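PDB 4OQJ: PKS from Streptomyces albus, which probably catalyses chain-extending condensation of carrier-bound acyl groups through its ketosynthase domain, as one of the modular polyketide synthases that build oxazolomycin. Local coordinates for residues T51-D57 / K77-V81; D274-H279 / V689-P693; P464-V468 / L496-A500. One frame throughout, in Å; residues are numbered along the deposited sequence.

Contact 1 (51-57/77-81) lies at the periphery of the ketosynthase, about 39 Å, centre to centre, from contact 2 and 44 Å from contact 3, and on the other side of the chain's centre from contact 3. Contacts 2 (274-279/689-693) and 3 (464-468/496-500) form one continuous region, with centres about 14 Å apart. They meet at the helix containing A498: A498 CB packs 3.4 Å from R690 O and 3.8 Å from V692 CG1. Along the chain, contact 3 is nested inside the long excursion that contact 2 closes. In space, 689-693 touches both 274-279 and helix 496-505 and so lies between them. None of the segments includes S292 or K294, which bind potassium.

Contact 1 (T51-D57 / K77-V81); sequences TLTHFSD and KAGQV
Residues 51-57 and 77-81 pair as short antiparallel strands: T53 and G79 form a hydrogen-bonded pair, and H54 and A78 a non-hydrogen-bonded pair with CA atoms 4.3 Å apart. T53 N donates to G79 O at 2.8 Å, G79 N returns a bond to T53 O at 2.9 Å, and F55 N adds a third to K77 O. The F55 ring swings back over the neighbouring strand because its CG stands beside the backbone N (chi1 -57°), which brings CE2 to 3.4 Å from G79 N. The ring's CE2 side comes up close against the main chain of A78 and G79, where glycine suits by having no side chain to press on CE2. T53 O lies over the centre of one ring face, while V81 CG1 meets the ring edge in plane, 3.7 Å from CZ. On the sheet face bearing H54 and A78, the methyl of A78 takes L52 CD1 at 3.9 Å and has the H54 ring close by.

Polar groups close both ends. K77, fully extended beyond CG, carries NZ to the syn lone pair of D57 OD1, a salt bridge of 2.7 Å. At the other end T51 OG1 donates to Q80 OE1 at 2.7 Å, tilted 20° from the carbonyl plane. Q80 meets it by bending at chi2 (-81°), and N368 O, which takes its NE2, also lies near T51 OG1, gathering both side chains. A water joins T51 O, T53 OG1 and V81 N.

Strand 53-54 is an outer member of a three-stranded antiparallel sheet, with 75-79 in the middle and 230-231 beyond. S56 is the N-cap of helix 57-62, with E59 returning a bond to its backbone N, as in a capping box; L60 of that helix and L70 of helix 67-71 both touch K77.

Contact 2 (D274-H279 / V689-P693); sequences DGDTVH and VRRVP
R691 runs alongside D276, the two side chains pointing the same way, with R691 CD 3.6 Å from D276 OD1. Their carboxylate and guanidinium planes are 88° apart, and the charged ends stay beyond salt-bridge distance. A water acts as go-between: lying in the guanidinium plane at its edge, it accepts from R691 NH1 at 2.8 Å and donates to D276 OD1 and D274 O. Stronger partners lie outside: Y123 OH bonds D276 OD1 and K266 makes salt bridges with D274 and D276, while R691 NE donates to G122 O and its guanidinium makes a cation-pi contact with Y123. Arginine suits the place because its long apolar stem can pass the aspartate before its head spreads several donors.

G275 ends helix 268-274 in a Schellman motif, its positive phi natural for glycine, and the chain then turns toward strand 280-289 of the ketosynthase core. Residues 689-693 follow almost parallel to this turn. This proline-containing stretch is probably the counterpart of the post-AT linker, which returns over the ketosynthase surface in type I synthases. With no side chain at G275, the backbone of V689 and R690 comes close: R690 CA approaches G275 O at 3.4 Å, a CA-H...O contact, and R691 N makes a weak bond to that oxygen.

The threonine hydroxyl supplies a firmer tie. T277 OG1, set beside its own backbone N (chi1 -67°), donates to R691 O at 2.6 Å, in the carbonyl plane and on a lone pair. A second water donates to both R691 O and G275 O. Farther along, P693 offers CD to T277 OG1 at 3.7 Å and CG to H279 NE2 at 3.8 Å, while R389 and I385 of helix 376-390 touch the H279 side chain.

Contact 3 (P464-V468 / L496-A500); sequences PRLLV and LSAVA
Apolar contact between L467 and the helix residues L496, V499 and A500 holds strand 465-468 against helix 496-500, their axes 8.1 Å apart and inclined at 38°. L467 CD2 does the touching, reaching L496 CD1, V499 CG1 and, at 3.8 Å, A500 CB. A500 suits the closest backbone approach, its methyl being small enough to let strand and helix draw together. The aliphatic base of R465 joins in: its CB lies 3.6 Å from L496 CD2, the two side chains sliding past each other in opposite directions.

The polar approach is close but badly angled. R465 bends at chi2 (-72°), which carries its guanidinium over S497, so that S497 OG sits over one face, 3.0 Å from R465 NH2 at an angle too poor for a hydrogen bond. NH2 instead makes a salt bridge with E687.

One water mediates between the backbones, donating to L466 O and to A500 O at 2.7 Å while accepting from V468 N.

The strand's other side chains, L466 and V468, meet helices 660-673 and 680-684, so helices pack on both faces of this three-stranded antiparallel sheet, consistent with the small alpha/beta linker domain that flanks the ketosynthase in type I polyketide synthases. Strand and helix rest mainly on buried apolar contact, with polar linkage through a single water; the charge of R465 is probably balanced by E687, outside the two segments.

Contact 1 (T51-D57 / K77-V81)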
loop_
_atom_site.group_PDB
_atom_site.type_symbol
_atom_site.label_atom_id
_atom_site.label_comp_id
_atom_site.label_asym_id
_atom_site.label_seq_id
_atom_site.Cartn_x
_atom_site.Cartn_y
_atom_site.Cartn_z
ATOM N N THR A 51 27.846 -14.695 2.855
ATOM C CA THR A 51 27.179 -15.881 2.306
ATOM C C THR A 51 27.348 -15.999 0.795
ATOM O O THR A 51 26.730 -16.859 0.148
ATOM C CB THR A 51 25.688 -15.862 2.641
ATOM O OG1 THR A 51 25.138 -14.638 2.172
ATOM C CG2 THR A 51 25.488 -15.950 4.140
ATOM N N LEU A 52 28.186 -15.129 0.246
ATOM C CA LEU A 52 28.523 -15.132 -1.172
ATOM C C LEU A 52 28.912 -16.524 -1.664
ATOM O O LEU A 52 29.735 -17.202 -1.047
ATOM C CB LEU A 52 29.668 -14.159 -1.432
ATOM C CG LEU A 52 30.038 -13.923 -2.892
ATOM C CD1 LEU A 52 28.897 -13.207 -3.602
ATOM C CD2 LEU A 52 31.333 -13.139 -2.997
ATOM N N THR A 53 28.304 -16.941 -2.767
ATOM C CA THR A 53 28.646 -18.196 -3.417
ATOM C C THR A 53 29.518 -17.903 -4.634
ATOM O O THR A 53 29.184 -17.035 -5.436
ATOM C CB THR A 53 27.384 -18.973 -3.852
ATOM O OG1 THR A 53 26.615 -19.337 -2.695
ATOM C CG2 THR A 53 27.756 -20.240 -4.628
ATOM N N HIS A 54 30.646 -18.601 -4.756
ATOM C CA HIS A 54 31.488 -18.503 -5.952
ATOM C C HIS A 54 31.127 -19.640 -6.914
ATOM O O HIS A 54 31.002 -20.791 -6.502
ATOM C CB HIS A 54 32.970 -18.554 -5.585
ATOM C CG HIS A 54 33.452 -17.335 -4.859
ATOM N ND1 HIS A 54 33.399 -17.217 -3.486
ATOM C CD2 HIS A 54 33.984 -16.178 -5.315
ATOM C CE1 HIS A 54 33.883 -16.041 -3.128
ATOM N NE2 HIS A 54 34.243 -15.389 -4.220
ATOM N N PHE A 55 30.931 -19.308 -8.187
ATOM C CA PHE A 55 30.508 -20.301 -9.174
ATOM C C PHE A 55 31.696 -20.786 -9.994
ATOM O O PHE A 55 32.503 -19.981 -10.467
ATOM C CB PHE A 55 29.453 -19.727 -10.121
ATOM C CG PHE A 55 28.232 -19.185 -9.432
ATOM C CD1 PHE A 55 27.417 -20.009 -8.682
ATOM C CD2 PHE A 55 27.886 -17.849 -9.574
ATOM C CE1 PHE A 55 26.279 -19.507 -8.065
ATOM C CE2 PHE A 55 26.745 -17.340 -8.959
ATOM C CZ PHE A 55 25.947 -18.175 -8.209
ATOM N N SER A 56 31.794 -22.102 -10.165
ATOM C CA SER A 56 32.806 -22.685 -11.038
ATOM C C SER A 56 32.391 -22.446 -12.475
ATOM O O SER A 56 31.209 -22.231 -12.753
ATOM C CB SER A 56 32.949 -24.183 -10.780
ATOM O OG SER A 56 31.734 -24.841 -11.106
ATOM N N ASP A 57 33.355 -22.490 -13.386
ATOM C CA ASP A 57 33.055 -22.425 -14.812
ATOM C C ASP A 57 32.099 -23.542 -15.219
ATOM O O ASP A 57 31.205 -23.324 -16.035
ATOM C CB ASP A 57 34.338 -22.510 -15.650
ATOM C CG ASP A 57 35.150 -21.231 -15.611
ATOM O OD1 ASP A 57 34.581 -20.174 -15.263
ATOM O OD2 ASP A 57 36.355 -21.282 -15.938
ATOM N N LYS A 77 32.008 -14.059 -11.283
ATOM C CA LYS A 77 31.516 -15.429 -11.165
ATOM C C LYS A 77 31.082 -15.747 -9.735
ATOM O O LYS A 77 31.602 -16.660 -9.100
ATOM C CB LYS A 77 32.587 -16.415 -11.630
ATOM C CG LYS A 77 33.018 -16.184 -13.076
ATOM C CD LYS A 77 34.118 -17.143 -13.492
ATOM C CE LYS A 77 34.575 -16.865 -14.914
ATOM N NZ LYS A 77 35.719 -17.737 -15.284
ATOM N N ALA A 78 30.109 -14.989 -9.241
ATOM C CA ALA A 78 29.639 -15.154 -7.878
ATOM C C ALA A 78 28.244 -14.577 -7.743
ATOM O O ALA A 78 27.814 -13.787 -8.576
ATOM C CB ALA A 78 30.594 -14.479 -6.899
ATOM N N GLY A 79 27.538 -14.986 -6.701
ATOM C CA GLY A 79 26.189 -14.524 -6.477
ATOM C C GLY A 79 25.737 -14.842 -5.070
ATOM O O GLY A 79 26.386 -15.610 -4.359
ATOM N N GLN A 80 24.635 -14.220 -4.670
ATOM C CA GLN A 80 24.027 -14.436 -3.366
ATOM C C GLN A 80 22.740 -15.172 -3.606
ATOM O O GLN A 80 21.708 -14.535 -3.861
ATOM C CB GLN A 80 23.767 -13.103 -2.665
ATOM C CG GLN A 80 25.028 -12.416 -2.170
ATOM C CD GLN A 80 25.517 -12.980 -0.850
ATOM O OE1 GLN A 80 25.092 -14.054 -0.426
ATOM N NE2 GLN A 80 26.410 -12.244 -0.187
ATOM N N VAL A 81 22.796 -16.502 -3.557
ATOM C CA VAL A 81 21.665 -17.323 -3.986
ATOM C C VAL A 81 20.813 -17.837 -2.834
ATOM O O VAL A 81 21.299 -18.100 -1.727
ATOM C CB VAL A 81 22.134 -18.536 -4.827
ATOM C CG1 VAL A 81 23.119 -18.088 -5.901
ATOM C CG2 VAL A 81 22.752 -19.606 -3.961
HETATM O O HOH W 1 24.995 -17.609 -1.816
HETATM O O HOH W 2 34.228 -18.477 -8.959
#

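Contact 2 (D274-H279 / V689-P693)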
loop_
_atom_site.group_PDB
_atom_site.type_symbol
_atom_site.label_atom_id
_atom_site.label_comp_id
_atom_site.label_asym_id
_atom_site.label_seq_id
_atom_site.Cartn_x
_atom_site.Cartn_y
_atom_site.Cartn_z
ATOM N N ASP A 274 -2.170 -11.036 25.731
ATOM C CA ASP A 274 -2.450 -12.376 25.215
ATOM C C ASP A 274 -1.350 -13.368 25.558
ATOM O O ASP A 274 -1.506 -14.574 25.343
ATOM C CB ASP A 274 -2.641 -12.339 23.693
ATOM C CG ASP A 274 -3.853 -11.531 23.276
ATOM O OD1 ASP A 274 -4.700 -11.253 24.151
ATOM O OD2 ASP A 274 -3.961 -11.182 22.076
ATOM N N GLY A 275 -0.230 -12.869 26.073
ATOM C CA GLY A 275 0.864 -13.737 26.467
ATOM C C GLY A 275 1.795 -14.131 25.326
ATOM O O GLY A 275 2.515 -15.125 25.450
ATOM N N ASP A 276 1.793 -13.367 24.229
ATOM C CA ASP A 276 2.659 -13.679 23.091
ATOM C C ASP A 276 4.147 -13.458 23.405
ATOM O O ASP A 276 4.501 -12.704 24.300
ATOM C CB ASP A 276 2.285 -12.831 21.869
ATOM C CG ASP A 276 0.839 -12.992 21.456
ATOM O OD1 ASP A 276 0.262 -14.083 21.645
ATOM O OD2 ASP A 276 0.272 -12.014 20.940
ATOM N N THR A 277 5.021 -14.120 22.658
ATOM C CA THR A 277 6.437 -13.777 22.689
ATOM C C THR A 277 6.668 -12.462 21.936
ATOM O O THR A 277 6.270 -12.329 20.778
ATOM C CB THR A 277 7.285 -14.882 22.074
ATOM O OG1 THR A 277 7.208 -16.048 22.910
ATOM C CG2 THR A 277 8.747 -14.458 21.968
ATOM N N VAL A 278 7.273 -11.483 22.599
ATOM C CA VAL A 278 7.641 -10.217 21.945
ATOM C C VAL A 278 9.128 -10.273 21.587
ATOM O O VAL A 278 9.985 -10.395 22.460
ATOM C CB VAL A 278 7.333 -9.007 22.852
ATOM C CG1 VAL A 278 7.683 -7.691 22.165
ATOM C CG2 VAL A 278 5.857 -9.011 23.252
ATOM N N HIS A 279 9.429 -10.248 20.299
ATOM C CA HIS A 279 10.810 -10.328 19.824
ATOM C C HIS A 279 11.482 -8.949 19.844
ATOM O O HIS A 279 12.691 -8.825 20.049
ATOM C CB HIS A 279 10.846 -10.915 18.413
ATOM C CG HIS A 279 10.449 -12.355 18.352
ATOM N ND1 HIS A 279 9.142 -12.770 18.470
ATOM C CD2 HIS A 279 11.194 -13.478 18.223
ATOM C CE1 HIS A 279 9.095 -14.091 18.399
ATOM N NE2 HIS A 279 10.322 -14.541 18.238
ATOM N N VAL A 689 -2.339 -18.525 28.465
ATOM C CA VAL A 689 -1.613 -19.116 27.353
ATOM C C VAL A 689 -0.339 -18.310 27.086
ATOM O O VAL A 689 -0.364 -17.084 27.122
ATOM C CB VAL A 689 -2.496 -19.151 26.091
ATOM C CG1 VAL A 689 -1.700 -19.589 24.879
ATOM C CG2 VAL A 689 -3.700 -20.060 26.321
ATOM N N ARG A 690 0.769 -19.003 26.844
ATOM C CA ARG A 690 2.006 -18.357 26.422
ATOM C C ARG A 690 2.495 -18.988 25.125
ATOM O O ARG A 690 2.875 -20.154 25.104
ATOM C CB ARG A 690 3.081 -18.484 27.500
ATOM C CG ARG A 690 2.746 -17.789 28.795
ATOM C CD ARG A 690 3.003 -16.297 28.715
ATOM N NE ARG A 690 2.790 -15.662 30.012
ATOM C CZ ARG A 690 1.598 -15.311 30.489
ATOM N NH1 ARG A 690 1.509 -14.747 31.685
ATOM N NH2 ARG A 690 0.494 -15.523 29.778
ATOM N N ARG A 691 2.457 -18.227 24.039
ATOM C CA ARG A 691 2.947 -18.712 22.753
ATOM C C ARG A 691 4.458 -18.531 22.644
ATOM O O ARG A 691 4.978 -17.458 22.950
ATOM C CB ARG A 691 2.249 -17.972 21.609
ATOM C CG ARG A 691 0.841 -18.431 21.415
ATOM C CD ARG A 691 0.103 -17.529 20.484
ATOM N NE ARG A 691 -1.192 -18.084 20.123
ATOM C CZ ARG A 691 -2.274 -18.020 20.890
ATOM N NH1 ARG A 691 -2.228 -17.441 22.084
ATOM N NH2 ARG A 691 -3.404 -18.549 20.457
ATOM N N VAL A 692 5.164 -19.569 22.197
ATOM C CA VAL A 692 6.631 -19.506 22.121
ATOM C C VAL A 692 7.127 -20.055 20.789
ATOM O O VAL A 692 6.470 -20.920 20.192
ATOM C CB VAL A 692 7.297 -20.291 23.273
ATOM C CG1 VAL A 692 6.889 -19.711 24.622
ATOM C CG2 VAL A 692 6.918 -21.782 23.220
ATOM N N PRO A 693 8.294 -19.577 20.325
ATOM C CA PRO A 693 8.871 -20.097 19.080
ATOM C C PRO A 693 9.207 -21.583 19.140
ATOM O O PRO A 693 9.949 -22.002 20.022
ATOM C CB PRO A 693 10.151 -19.264 18.908
ATOM C CG PRO A 693 9.935 -18.050 19.713
ATOM C CD PRO A 693 9.104 -18.479 20.881
HETATM O O HOH W 3 -0.137 -16.171 23.477
HETATM O O HOH W 4 -3.686 -15.857 24.555
HETATM O O HOH W 5 5.244 -16.273 25.496
#

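Contact 3 (P464-V468 / L496-A500)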
loop_
_atom_site.group_PDB
_atom_site.type_symbol
_atom_site.label_atom_id
_atom_site.label_comp_id
_atom_site.label_asym_id
_atom_site.label_seq_id
_atom_site.Cartn_x
_atom_site.Cartn_y
_atom_site.Cartn_z
ATOM N N PRO A 464 1.432 -33.096 34.069
ATOM C CA PRO A 464 1.686 -33.600 32.713
ATOM C C PRO A 464 0.952 -32.782 31.654
ATOM O O PRO A 464 0.030 -32.043 31.981
ATOM C CB PRO A 464 1.157 -35.032 32.757
ATOM C CG PRO A 464 0.112 -35.023 33.834
ATOM C CD PRO A 464 0.583 -34.014 34.855
ATOM N N ARG A 465 1.373 -32.927 30.404
ATOM C CA ARG A 465 0.794 -32.189 29.288
ATOM C C ARG A 465 0.687 -33.089 28.084
ATOM O O ARG A 465 1.472 -34.016 27.915
ATOM C CB ARG A 465 1.642 -30.957 28.935
ATOM C CG ARG A 465 1.639 -29.873 29.989
ATOM C CD ARG A 465 0.304 -29.158 30.044
ATOM N NE ARG A 465 0.237 -28.179 31.128
ATOM C CZ ARG A 465 -0.672 -27.211 31.206
ATOM N NH1 ARG A 465 -1.597 -27.079 30.263
ATOM N NH2 ARG A 465 -0.654 -26.369 32.229
ATOM N N LEU A 466 -0.295 -32.799 27.248
ATOM C CA LEU A 466 -0.475 -33.494 25.993
ATOM C C LEU A 466 0.143 -32.669 24.873
ATOM O O LEU A 466 -0.301 -31.559 24.618
ATOM C CB LEU A 466 -1.971 -33.722 25.712
ATOM C CG LEU A 466 -2.291 -34.419 24.391
ATOM C CD1 LEU A 466 -1.729 -35.843 24.390
ATOM C CD2 LEU A 466 -3.778 -34.426 24.139
ATOM N N LEU A 467 1.153 -33.222 24.212
ATOM C CA LEU A 467 1.767 -32.599 23.040
ATOM C C LEU A 467 1.162 -33.174 21.766
ATOM O O LEU A 467 1.120 -34.393 21.604
ATOM C CB LEU A 467 3.276 -32.830 23.052
ATOM C CG LEU A 467 4.012 -32.419 24.326
ATOM C CD1 LEU A 467 5.511 -32.615 24.135
ATOM C CD2 LEU A 467 3.699 -30.973 24.697
ATOM N N VAL A 468 0.683 -32.311 20.872
ATOM C CA VAL A 468 0.080 -32.785 19.629
ATOM C C VAL A 468 0.847 -32.241 18.415
ATOM O O VAL A 468 1.312 -31.100 18.406
ATOM C CB VAL A 468 -1.421 -32.420 19.558
ATOM C CG1 VAL A 468 -2.184 -33.122 20.685
ATOM C CG2 VAL A 468 -1.629 -30.913 19.603
ATOM N N LEU A 496 6.926 -26.642 29.590
ATOM C CA LEU A 496 6.148 -27.670 28.890
ATOM C C LEU A 496 4.739 -27.179 28.539
ATOM O O LEU A 496 4.186 -27.520 27.489
ATOM C CB LEU A 496 6.049 -28.936 29.738
ATOM C CG LEU A 496 5.357 -30.107 29.051
ATOM C CD1 LEU A 496 6.177 -30.581 27.861
ATOM C CD2 LEU A 496 5.098 -31.243 30.040
ATOM N N SER A 497 4.172 -26.376 29.437
ATOM C CA SER A 497 2.861 -25.774 29.244
ATOM C C SER A 497 2.806 -24.977 27.952
ATOM O O SER A 497 1.907 -25.151 27.122
ATOM C CB SER A 497 2.535 -24.861 30.417
ATOM O OG SER A 497 2.144 -25.620 31.538
ATOM N N ALA A 498 3.778 -24.090 27.803
ATOM C CA ALA A 498 3.833 -23.203 26.647
ATOM C C ALA A 498 4.022 -24.008 25.370
ATOM O O ALA A 498 3.437 -23.686 24.328
ATOM C CB ALA A 498 4.962 -22.192 26.815
ATOM N N VAL A 499 4.835 -25.059 25.451
ATOM C CA VAL A 499 5.062 -25.927 24.305
ATOM C C VAL A 499 3.743 -26.591 23.900
ATOM O O VAL A 499 3.388 -26.609 22.715
ATOM C CB VAL A 499 6.125 -26.989 24.608
ATOM C CG1 VAL A 499 6.195 -28.025 23.504
ATOM C CG2 VAL A 499 7.491 -26.338 24.781
ATOM N N ALA A 500 3.010 -27.107 24.887
ATOM C CA ALA A 500 1.746 -27.795 24.627
ATOM C C ALA A 500 0.728 -26.844 24.041
ATOM O O ALA A 500 0.044 -27.190 23.088
ATOM C CB ALA A 500 1.192 -28.426 25.903
HETATM O O HOH W 6 -0.095 -29.822 22.481
#